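Long-range contacts in vinylacetyl-CoA Delta-isomerase (Nitrosopumilus maritimus SCM1, PDB 6VJR), which probably catalyses the dehydration of 4-hydroxybutyryl-CoA and the isomerisation of vinylacetyl-CoA, using bound FAD and a [4Fe-4S] cluster: residues 68-73 with 98-103; 139-144 with 193-198; 308-313 with 423-428. One frame throughout, in Å; residues are numbered along the deposited sequence. Where two conformers were deposited one is given.

Contact 1: 68-73 with 98-103; sequences NRFLHI and FQRCVG. With SF4 (iron/sulfur cluster), chain E.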
loop_
_atom_site.group_PDB
_atom_site.type_symbol
_atom_site.label_atom_id
_atom_site.label_comp_id
_atom_site.label_asym_id
_atom_site.label_seq_id
_atom_site.Cartn_x
_atom_site.Cartn_y
_atom_site.Cartn_z
ATOM N N ASN A 68 20.813 1.853 -36.033
ATOM C CA ASN A 68 19.775 2.185 -35.075
ATOM C C ASN A 68 20.049 1.410 -33.779
ATOM O O ASN A 68 20.335 0.226 -33.813
ATOM C CB ASN A 68 18.400 1.899 -35.660
ATOM C CG ASN A 68 17.299 2.462 -34.802
ATOM O OD1 ASN A 68 16.994 1.916 -33.744
ATOM N ND2 ASN A 68 16.693 3.548 -35.250
ATOM N N ARG A 69 19.912 2.088 -32.631
ATOM C CA ARG A 69 20.201 1.455 -31.342
ATOM C C ARG A 69 19.311 0.236 -31.074
ATOM O O ARG A 69 19.748 -0.686 -30.409
ATOM C CB ARG A 69 20.186 2.453 -30.179
ATOM C CG ARG A 69 20.573 1.841 -28.841
ATOM C CD ARG A 69 20.744 2.907 -27.810
ATOM N NE ARG A 69 21.699 3.969 -28.117
ATOM C CZ ARG A 69 23.017 3.871 -28.113
ATOM N NH1 ARG A 69 23.728 4.958 -28.345
ATOM N NH2 ARG A 69 23.638 2.740 -27.828
ATOM N N PHE A 70 18.127 0.164 -31.672
ATOM C CA PHE A 70 17.302 -1.031 -31.544
ATOM C C PHE A 70 17.904 -2.264 -32.207
ATOM O O PHE A 70 17.502 -3.382 -31.890
ATOM C CB PHE A 70 15.885 -0.808 -32.073
ATOM C CG PHE A 70 15.038 0.052 -31.166
ATOM C CD1 PHE A 70 14.547 -0.468 -29.978
ATOM C CD2 PHE A 70 14.755 1.365 -31.468
ATOM C CE1 PHE A 70 13.734 0.296 -29.153
ATOM C CE2 PHE A 70 13.955 2.132 -30.641
ATOM C CZ PHE A 70 13.423 1.592 -29.501
ATOM N N LEU A 71 18.909 -2.089 -33.079
ATOM C CA LEU A 71 19.536 -3.222 -33.767
ATOM C C LEU A 71 20.934 -3.518 -33.222
ATOM O O LEU A 71 21.674 -4.342 -33.790
ATOM C CB LEU A 71 19.613 -2.879 -35.258
ATOM C CG LEU A 71 18.280 -2.779 -36.005
ATOM C CD1 LEU A 71 18.451 -2.138 -37.385
ATOM C CD2 LEU A 71 17.690 -4.155 -36.105
ATOM N N HIS A 72 21.321 -2.776 -32.189
ATOM C CA HIS A 72 22.668 -2.845 -31.650
ATOM C C HIS A 72 22.800 -3.902 -30.558
ATOM O O HIS A 72 21.996 -3.958 -29.639
ATOM C CB HIS A 72 23.096 -1.478 -31.138
ATOM C CG HIS A 72 24.464 -1.449 -30.574
ATOM N ND1 HIS A 72 25.595 -1.679 -31.329
ATOM C CD2 HIS A 72 24.907 -1.027 -29.387
ATOM C CE1 HIS A 72 26.664 -1.489 -30.550
ATOM N NE2 HIS A 72 26.265 -1.049 -29.378
ATOM N N ILE A 73 23.860 -4.711 -30.674
ATOM C CA ILE A 73 24.218 -5.718 -29.690
ATOM C C ILE A 73 25.152 -5.014 -28.685
ATOM O O ILE A 73 26.226 -4.520 -29.021
ATOM C CB ILE A 73 24.879 -6.947 -30.313
ATOM C CG1 ILE A 73 24.034 -7.643 -31.409
ATOM C CG2 ILE A 73 25.310 -7.900 -29.222
ATOM C CD1 ILE A 73 22.716 -8.209 -30.980
ATOM N N PHE A 98 6.085 1.706 -28.614
ATOM C CA PHE A 98 6.705 1.969 -29.905
ATOM C C PHE A 98 7.350 0.673 -30.440
ATOM O O PHE A 98 8.111 0.707 -31.385
ATOM C CB PHE A 98 7.652 3.189 -29.825
ATOM C CG PHE A 98 8.500 3.200 -28.561
ATOM C CD1 PHE A 98 9.655 2.437 -28.488
ATOM C CD2 PHE A 98 8.047 3.832 -27.383
ATOM C CE1 PHE A 98 10.428 2.437 -27.319
ATOM C CE2 PHE A 98 8.814 3.798 -26.225
ATOM C CZ PHE A 98 10.005 3.105 -26.199
ATOM N N GLN A 99 7.150 -0.444 -29.730
ATOM C CA GLN A 99 7.197 -1.794 -30.286
ATOM C C GLN A 99 8.578 -2.409 -30.495
ATOM O O GLN A 99 8.679 -3.634 -30.486
ATOM C CB GLN A 99 6.415 -1.826 -31.591
ATOM C CG GLN A 99 4.942 -1.554 -31.391
ATOM C CD GLN A 99 4.278 -0.831 -32.536
ATOM O OE1 GLN A 99 4.115 -1.386 -33.636
ATOM N NE2 GLN A 99 3.859 0.411 -32.281
ATOM N N ARG A 100 9.624 -1.630 -30.759
ATOM C CA ARG A 100 10.854 -2.207 -31.316
ATOM C C ARG A 100 11.812 -2.770 -30.224
ATOM O O ARG A 100 12.853 -3.388 -30.538
ATOM C CB ARG A 100 11.458 -1.022 -32.075
ATOM C CG ARG A 100 12.205 -1.360 -33.346
ATOM C CD ARG A 100 12.498 -0.173 -34.240
ATOM N NE ARG A 100 13.629 -0.549 -35.084
ATOM C CZ ARG A 100 14.258 0.261 -35.872
ATOM N NH1 ARG A 100 13.940 1.531 -35.899
ATOM N NH2 ARG A 100 15.248 -0.214 -36.644
ATOM N N CYS A 101 11.476 -2.567 -28.942
ATOM C CA CYS A 101 12.287 -3.033 -27.813
ATOM C C CYS A 101 12.336 -4.562 -27.829
ATOM O O CYS A 101 13.336 -5.142 -27.438
ATOM C CB CYS A 101 11.754 -2.575 -26.446
ATOM S SG CYS A 101 11.444 -0.792 -26.402
ATOM N N VAL A 102 11.216 -5.240 -28.163
ATOM C CA VAL A 102 11.163 -6.697 -28.040
ATOM C C VAL A 102 12.245 -7.363 -28.891
ATOM O O VAL A 102 12.997 -8.260 -28.449
ATOM C CB VAL A 102 9.769 -7.238 -28.411
ATOM C CG1 VAL A 102 9.632 -8.658 -27.929
ATOM C CG2 VAL A 102 8.659 -6.393 -27.842
ATOM N N GLY A 103 12.359 -6.887 -30.135
ATOM C CA GLY A 103 13.353 -7.435 -31.061
ATOM C C GLY A 103 14.784 -7.149 -30.610
ATOM O O GLY A 103 15.687 -7.985 -30.773
HETATM FE FE1 SF4 E . 7.686 -3.156 -24.354
HETATM FE FE2 SF4 E . 7.413 -0.490 -23.741
HETATM FE FE3 SF4 E . 6.558 -1.371 -26.035
HETATM FE FE4 SF4 E . 9.194 -1.069 -25.640
HETATM S S1 SF4 E . 7.675 0.568 -25.805
HETATM S S2 SF4 E . 8.130 -2.929 -26.605
HETATM S S3 SF4 E . 9.326 -1.765 -23.419
HETATM S S4 SF4 E . 5.780 -2.071 -24.013
#
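The tight half of the contact between 68-73 and 98-103 is the ring of Phe-70, which points into the second segment. Arg-100 lays its CB over one face of this ring, 3.8 Å from the centroid and 11° off the normal, in a CH-pi contact. At the ring's edge Phe-70 CZ meets Phe-98 CE1 at 3.8 Å, the two side chains crossing at about a right angle, and Phe-70 CE1 approaches Cys-101 SG at 3.7 Å, a sulfur-aromatic contact. Phe-70 is thus a second-shell residue of the iron-sulfur site, packed behind first-shell Phe-98 and Cys-101: Cys-101 SG binds FE4 at 2.4 Å, while cluster sulfur S1 sits 3.3 Å above the Phe-98 ring plane, over its centre. The other half is looser, though equally buried. Asn-68 forms an Asx turn, its OD1 taking the N-H of Phe-70 (2.9 Å) on a lone pair, and this bond, with ND2 bonded to Thr-45 O, helps hold the amide against one guanidinium face of Arg-100, toward its rim, the planes 26° apart. Asn-68 ND2 and Arg-100 NH1, both donors, pass at 3.5 Å; NH1 bonds to Thr-45 OG1, and the guanidinium makes a cation-pi contact with Tyr-46. An alanine at Arg-100 would remove the guanidinium and probably loosen the Asn-68 turn and the link to Thr-45 and Tyr-46. Leu-71 CD1 touches the guanidinium edge near NH2.

Contact 2: 139-144 with 193-198; sequences ENLVIG and SHWIIL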
loop_
_atom_site.group_PDB
_atom_site.type_symbol
_atom_site.label_atom_id
_atom_site.label_comp_id
_atom_site.label_asym_id
_atom_site.label_seq_id
_atom_site.Cartn_x
_atom_site.Cartn_y
_atom_site.Cartn_z
ATOM N N GLU A 139 20.334 -3.056 -43.463
ATOM C CA GLU A 139 19.073 -2.670 -44.075
ATOM C C GLU A 139 18.227 -1.782 -43.149
ATOM O O GLU A 139 17.347 -1.088 -43.640
ATOM C CB GLU A 139 18.326 -3.920 -44.530
ATOM C CG GLU A 139 19.109 -4.728 -45.556
ATOM C CD GLU A 139 18.418 -5.939 -46.159
ATOM O OE1 GLU A 139 19.104 -6.769 -46.826
ATOM O OE2 GLU A 139 17.194 -6.070 -45.956
ATOM N N ASN A 140 18.539 -1.747 -41.851
ATOM C CA ASN A 140 17.872 -0.905 -40.854
ATOM C C ASN A 140 16.410 -1.302 -40.665
ATOM O O ASN A 140 15.524 -0.472 -40.851
ATOM C CB ASN A 140 18.039 0.583 -41.132
ATOM C CG ASN A 140 17.785 1.425 -39.908
ATOM O OD1 ASN A 140 17.653 0.916 -38.787
ATOM N ND2 ASN A 140 17.684 2.718 -40.093
ATOM N N LEU A 141 16.184 -2.576 -40.298
ATOM C CA LEU A 141 14.862 -3.202 -40.272
ATOM C C LEU A 141 14.271 -3.241 -38.860
ATOM O O LEU A 141 14.965 -3.048 -37.863
ATOM C CB LEU A 141 14.960 -4.617 -40.863
ATOM C CG LEU A 141 15.554 -4.654 -42.275
ATOM C CD1 LEU A 141 15.536 -6.067 -42.853
ATOM C CD2 LEU A 141 14.844 -3.678 -43.204
ATOM N N VAL A 142 12.974 -3.513 -38.812
ATOM C CA VAL A 142 12.211 -3.706 -37.577
ATOM C C VAL A 142 12.040 -5.206 -37.356
ATOM O O VAL A 142 11.575 -5.931 -38.255
ATOM C CB VAL A 142 10.854 -2.982 -37.684
ATOM C CG1 VAL A 142 9.943 -3.292 -36.498
ATOM C CG2 VAL A 142 11.038 -1.468 -37.858
ATOM N N ILE A 143 12.420 -5.644 -36.139
ATOM C CA ILE A 143 12.450 -7.054 -35.785
ATOM C C ILE A 143 11.464 -7.290 -34.641
ATOM O O ILE A 143 11.574 -6.658 -33.601
ATOM C CB ILE A 143 13.855 -7.465 -35.330
ATOM C CG1 ILE A 143 14.982 -6.975 -36.271
ATOM C CG2 ILE A 143 13.902 -8.979 -35.078
ATOM C CD1 ILE A 143 14.874 -7.444 -37.698
ATOM N N GLY A 144 10.521 -8.200 -34.850
ATOM C CA GLY A 144 9.638 -8.689 -33.810
ATOM C C GLY A 144 10.294 -9.809 -32.987
ATOM O O GLY A 144 11.045 -10.616 -33.507
ATOM N N SER A 193 6.506 -5.134 -38.637
ATOM C CA SER A 193 7.872 -5.618 -38.627
ATOM C C SER A 193 8.264 -6.152 -40.013
ATOM O O SER A 193 7.404 -6.554 -40.805
ATOM C CB SER A 193 8.040 -6.727 -37.597
ATOM O OG SER A 193 7.759 -6.337 -36.249
ATOM N N HIS A 194 9.577 -6.230 -40.256
ATOM C CA HIS A 194 10.161 -6.826 -41.452
ATOM C C HIS A 194 10.484 -8.315 -41.252
ATOM O O HIS A 194 10.315 -9.124 -42.174
ATOM C CB HIS A 194 11.385 -6.027 -41.907
ATOM C CG HIS A 194 11.107 -4.597 -42.190
ATOM N ND1 HIS A 194 11.498 -3.602 -41.325
ATOM C CD2 HIS A 194 10.404 -3.986 -43.155
ATOM C CE1 HIS A 194 11.128 -2.422 -41.826
ATOM N NE2 HIS A 194 10.432 -2.636 -42.929
ATOM N N TRP A 195 11.039 -8.646 -40.087
ATOM C CA TRP A 195 11.361 -10.003 -39.685
ATOM C C TRP A 195 10.800 -10.249 -38.294
ATOM O O TRP A 195 10.733 -9.314 -37.504
ATOM C CB TRP A 195 12.864 -10.251 -39.647
ATOM C CG TRP A 195 13.497 -10.203 -41.007
ATOM C CD1 TRP A 195 13.892 -9.119 -41.723
ATOM C CD2 TRP A 195 13.771 -11.348 -41.821
ATOM N NE1 TRP A 195 14.410 -9.511 -42.932
ATOM C CE2 TRP A 195 14.346 -10.875 -43.016
ATOM C CE3 TRP A 195 13.631 -12.725 -41.630
ATOM C CZ2 TRP A 195 14.735 -11.735 -44.031
ATOM C CZ3 TRP A 195 13.998 -13.571 -42.642
ATOM C CH2 TRP A 195 14.553 -13.079 -43.818
ATOM N N ILE A 196 10.495 -11.511 -38.010
ATOM C CA ILE A 196 10.012 -11.958 -36.709
ATOM C C ILE A 196 10.861 -13.158 -36.288
ATOM O O ILE A 196 11.086 -14.077 -37.103
ATOM C CB ILE A 196 8.536 -12.328 -36.818
ATOM C CG1 ILE A 196 7.700 -11.069 -37.169
ATOM C CG2 ILE A 196 8.071 -12.966 -35.521
ATOM C CD1 ILE A 196 6.334 -11.350 -37.728
ATOM N N ILE A 197 11.410 -13.102 -35.060
ATOM C CA ILE A 197 12.187 -14.204 -34.516
ATOM C C ILE A 197 11.311 -15.023 -33.570
ATOM O O ILE A 197 10.871 -14.536 -32.531
ATOM C CB ILE A 197 13.451 -13.706 -33.791
ATOM C CG1 ILE A 197 14.337 -12.823 -34.692
ATOM C CG2 ILE A 197 14.240 -14.919 -33.318
ATOM C CD1 ILE A 197 15.523 -12.210 -34.006
ATOM N N LEU A 198 11.077 -16.280 -33.945
ATOM C CA LEU A 198 10.324 -17.215 -33.129
ATOM C C LEU A 198 11.268 -17.794 -32.076
ATOM O O LEU A 198 12.370 -18.217 -32.421
ATOM C CB LEU A 198 9.801 -18.356 -34.007
ATOM C CG LEU A 198 8.942 -17.949 -35.203
ATOM C CD1 LEU A 198 8.624 -19.152 -36.043
ATOM C CD2 LEU A 198 7.691 -17.203 -34.750
HETATM O O HOH W 1 15.961 -8.477 -45.278
#
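Two parallel bridges, Ile-143 with Trp-195 and Gly-144 with Ile-196, join segments 139-144 and 193-198 at their strand ends. Strand 143-146 is the outermost strand, within this chain, of a mixed four-stranded sheet, with 195-198 beside it, consistent with the central beta domain of the acyl-CoA dehydrogenase-like fold. Gly-144 is held on both its polar backbone atoms: its N donates to Trp-195 O (2.9 Å), and its O receives Ile-197 N (3.0 Å), which comes in 31° above the carbonyl plane. With no side chain at Gly-144, the backbones draw closest where it faces Ile-196. The ladder's first rung, Trp-195 N to Val-142 O, is weak at 3.3 Å, and the same oxygen also takes a shorter bond from His-194 N (2.8 Å).

The imidazole of His-194 extends the pairing beyond the strand. Its ND1 accepts Val-142 N at 2.9 Å, almost perfectly straight at 176° and in the ring plane; the backbone thus fixes the ring's rotation, and a proton on NE2, which pairs with Ser-11 OG, would fit. Leu-141 straddles the two aromatic residues: its CD2 lies over one imidazole face, 4.0 Å from the centroid and toward the rim, while CD1 touches the indole edge beside NE1. On the same side Ile-143 CD1 meets Trp-195 CB, and Ile-143 CG2 packs on Ile-197 CD1. A single water closes the upstream end, donating to Glu-139 OE2 (2.8 Å) and accepting from Trp-195 NE1 (3.0 Å) in the plane of the indole.

Contact 3: 308-313 with 423-428; sequences ATIADY and RILRLI
Thr-309 OG1 is gripped by one hydrogen bond, donated to the carbonyl oxygen of Gly-305 one turn back in its own helix. The torsion that allows this (chi1 -60°) sets OG1 beside the backbone N and CG2 anti to it, so that the hydroxyl serves the helix and the methyl serves the interface. CG2 meets Ile-424 CG1 at 3.9 Å and also lies 3.5 Å above the plane of the Tyr-313 ring, toward its rim. Ile-424 divides its branches between neighbours: CG1 goes to Thr-309, whereas CG2 touches Tyr-313 CD2 (3.9 Å) and Ile-310 CD1 (3.9 Å). Ile-310 carries the largest share of its helix's contact. Its CD1 crosses to Leu-425 CD2 at 3.8 Å, and its CG2 to Ile-428 CD1 at 3.8 Å, so one side chain meets three residues of the facing helix. Everything exchanged across the interface is apolar; polar groups find partners away from the facing helix, Tyr-313 OH bonding to Asp-480 of the second subunit, while Asp-312 forms salt bridges with Arg-413 of its own chain and with Lys-468 of the second subunit. The side chain of Ile-310 lies about 7 Å from a bound FAD. The two helices run roughly antiparallel, 145° between the directions of the two short segments and their axes 9.8 Å apart, an aliphatic interface consistent with the C-terminal helical domain of the acyl-CoA dehydrogenase-like fold.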
loop_
_atom_site.group_PDB
_atom_site.type_symbol
_atom_site.label_atom_id
_atom_site.label_comp_id
_atom_site.label_asym_id
_atom_site.label_seq_id
_atom_site.Cartn_x
_atom_site.Cartn_y
_atom_site.Cartn_z
ATOM N N ALA A 308 -1.296 17.482 -14.439
ATOM C CA ALA A 308 -0.939 18.851 -14.062
ATOM C C ALA A 308 -1.677 19.849 -14.946
ATOM O O ALA A 308 -2.086 20.922 -14.483
ATOM C CB ALA A 308 0.555 19.069 -14.111
ATOM N N THR A 309 -1.818 19.491 -16.234
ATOM C CA THR A 309 -2.537 20.363 -17.155
ATOM C C THR A 309 -4.007 20.496 -16.765
ATOM O O THR A 309 -4.520 21.613 -16.762
ATOM C CB THR A 309 -2.355 19.911 -18.588
ATOM O OG1 THR A 309 -0.975 19.930 -18.954
ATOM C CG2 THR A 309 -3.172 20.744 -19.546
ATOM N N ILE A 310 -4.698 19.373 -16.530
ATOM C CA ILE A 310 -6.116 19.481 -16.173
ATOM C C ILE A 310 -6.303 20.254 -14.856
ATOM O O ILE A 310 -7.248 21.026 -14.707
ATOM C CB ILE A 310 -6.842 18.123 -16.228
ATOM C CG1 ILE A 310 -8.344 18.274 -16.085
ATOM C CG2 ILE A 310 -6.337 17.152 -15.162
ATOM C CD1 ILE A 310 -9.027 19.141 -17.121
ATOM N N ALA A 311 -5.419 20.079 -13.875
ATOM C CA ALA A 311 -5.485 20.836 -12.628
ATOM C C ALA A 311 -5.416 22.340 -12.903
ATOM O O ALA A 311 -6.188 23.132 -12.348
ATOM C CB ALA A 311 -4.416 20.419 -11.640
ATOM N N ASP A 312 -4.501 22.736 -13.800
ATOM C CA ASP A 312 -4.360 24.114 -14.241
ATOM C C ASP A 312 -5.644 24.625 -14.891
ATOM O O ASP A 312 -6.193 25.655 -14.469
ATOM C CB ASP A 312 -3.160 24.151 -15.171
ATOM C CG ASP A 312 -2.904 25.439 -15.907
ATOM O OD1 ASP A 312 -3.714 26.333 -15.750
ATOM O OD2 ASP A 312 -1.892 25.507 -16.660
ATOM N N TYR A 313 -6.186 23.848 -15.835
ATOM C CA TYR A 313 -7.398 24.245 -16.546
ATOM C C TYR A 313 -8.604 24.349 -15.603
ATOM O O TYR A 313 -9.540 25.131 -15.864
ATOM C CB TYR A 313 -7.658 23.211 -17.637
ATOM C CG TYR A 313 -6.708 23.221 -18.828
ATOM C CD1 TYR A 313 -5.837 24.286 -19.074
ATOM C CD2 TYR A 313 -6.800 22.220 -19.790
ATOM C CE1 TYR A 313 -5.040 24.284 -20.200
ATOM C CE2 TYR A 313 -6.036 22.253 -20.938
ATOM C CZ TYR A 313 -5.191 23.312 -21.164
ATOM O OH TYR A 313 -4.416 23.285 -22.303
ATOM N N ARG A 423 -9.494 18.000 -24.871
ATOM C CA ARG A 423 -8.409 17.196 -25.398
ATOM C C ARG A 423 -7.588 16.555 -24.272
ATOM O O ARG A 423 -7.193 15.397 -24.366
ATOM C CB ARG A 423 -7.496 18.059 -26.284
ATOM C CG ARG A 423 -8.070 18.320 -27.660
ATOM C CD ARG A 423 -7.247 19.352 -28.421
ATOM N NE ARG A 423 -7.676 19.558 -29.795
ATOM C CZ ARG A 423 -7.519 18.693 -30.775
ATOM N NH1 ARG A 423 -6.724 17.650 -30.641
ATOM N NH2 ARG A 423 -8.068 18.951 -31.947
ATOM N N ILE A 424 -7.294 17.324 -23.215
ATOM C CA ILE A 424 -6.438 16.785 -22.167
ATOM C C ILE A 424 -7.203 15.697 -21.388
ATOM O O ILE A 424 -6.636 14.672 -21.028
ATOM C CB ILE A 424 -5.808 17.857 -21.262
ATOM C CG1 ILE A 424 -4.532 17.293 -20.634
ATOM C CG2 ILE A 424 -6.788 18.391 -20.225
ATOM C CD1 ILE A 424 -3.371 17.225 -21.609
ATOM N N LEU A 425 -8.502 15.882 -21.153
ATOM C CA LEU A 425 -9.311 14.844 -20.526
ATOM C C LEU A 425 -9.320 13.549 -21.340
ATOM O O LEU A 425 -9.166 12.454 -20.780
ATOM C CB LEU A 425 -10.728 15.347 -20.254
ATOM C CG LEU A 425 -10.869 16.426 -19.172
ATOM C CD1 LEU A 425 -12.171 17.148 -19.304
ATOM C CD2 LEU A 425 -10.774 15.780 -17.807
ATOM N N ARG A 426 -9.471 13.681 -22.659
ATOM C CA ARG A 426 -9.420 12.507 -23.549
ATOM C C ARG A 426 -8.058 11.809 -23.470
ATOM O O ARG A 426 -7.982 10.598 -23.550
ATOM C CB ARG A 426 -9.787 12.863 -24.993
ATOM C CG ARG A 426 -11.283 13.160 -25.122
ATOM C CD ARG A 426 -12.118 11.926 -24.862
ATOM N NE ARG A 426 -13.481 12.160 -25.322
ATOM C CZ ARG A 426 -14.590 11.752 -24.656
ATOM N NH1 ARG A 426 -14.472 10.840 -23.719
ATOM N NH2 ARG A 426 -15.779 12.206 -25.023
ATOM N N LEU A 427 -6.956 12.577 -23.375
ATOM C CA LEU A 427 -5.645 11.978 -23.218
ATOM C C LEU A 427 -5.586 11.103 -21.958
ATOM O O LEU A 427 -5.096 9.949 -21.998
ATOM C CB LEU A 427 -4.511 12.982 -23.326
ATOM C CG LEU A 427 -3.112 12.384 -23.229
ATOM C CD1 LEU A 427 -2.808 11.411 -24.353
ATOM C CD2 LEU A 427 -2.090 13.495 -23.180
ATOM N N ILE A 428 -6.079 11.648 -20.842
ATOM C CA ILE A 428 -6.106 10.893 -19.582
ATOM C C ILE A 428 -6.964 9.637 -19.724
ATOM O O ILE A 428 -6.539 8.556 -19.318
ATOM C CB ILE A 428 -6.529 11.780 -18.400
ATOM C CG1 ILE A 428 -5.532 12.907 -18.198
ATOM C CG2 ILE A 428 -6.635 10.933 -17.139
ATOM C CD1 ILE A 428 -5.969 13.978 -17.207
#

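From the N terminus, contact 1 closes first, folding the chain back over a loop that contains helix 77-94 and bringing the start of helix 101-121 against the turn after strand 66-68. Contact 2 follows, joining strands 143-146 and 195-198 across a helix-free excursion of strands and loops. Contact 3 spans the longest loop, mostly helical, and ties helix 295-314 to helix 418-432. The three loops stand in series; none encloses or crosses another. Contacts 1 and 2 nevertheless touch, Arg-100 NH2 lying 3.1 Å from Leu-141 O in a weak, probable hydrogen bond, which couples the cluster-bearing region to the sheet. Contact 3 belongs to the C-terminal helices, its centre about 32 Å from that of contact 1.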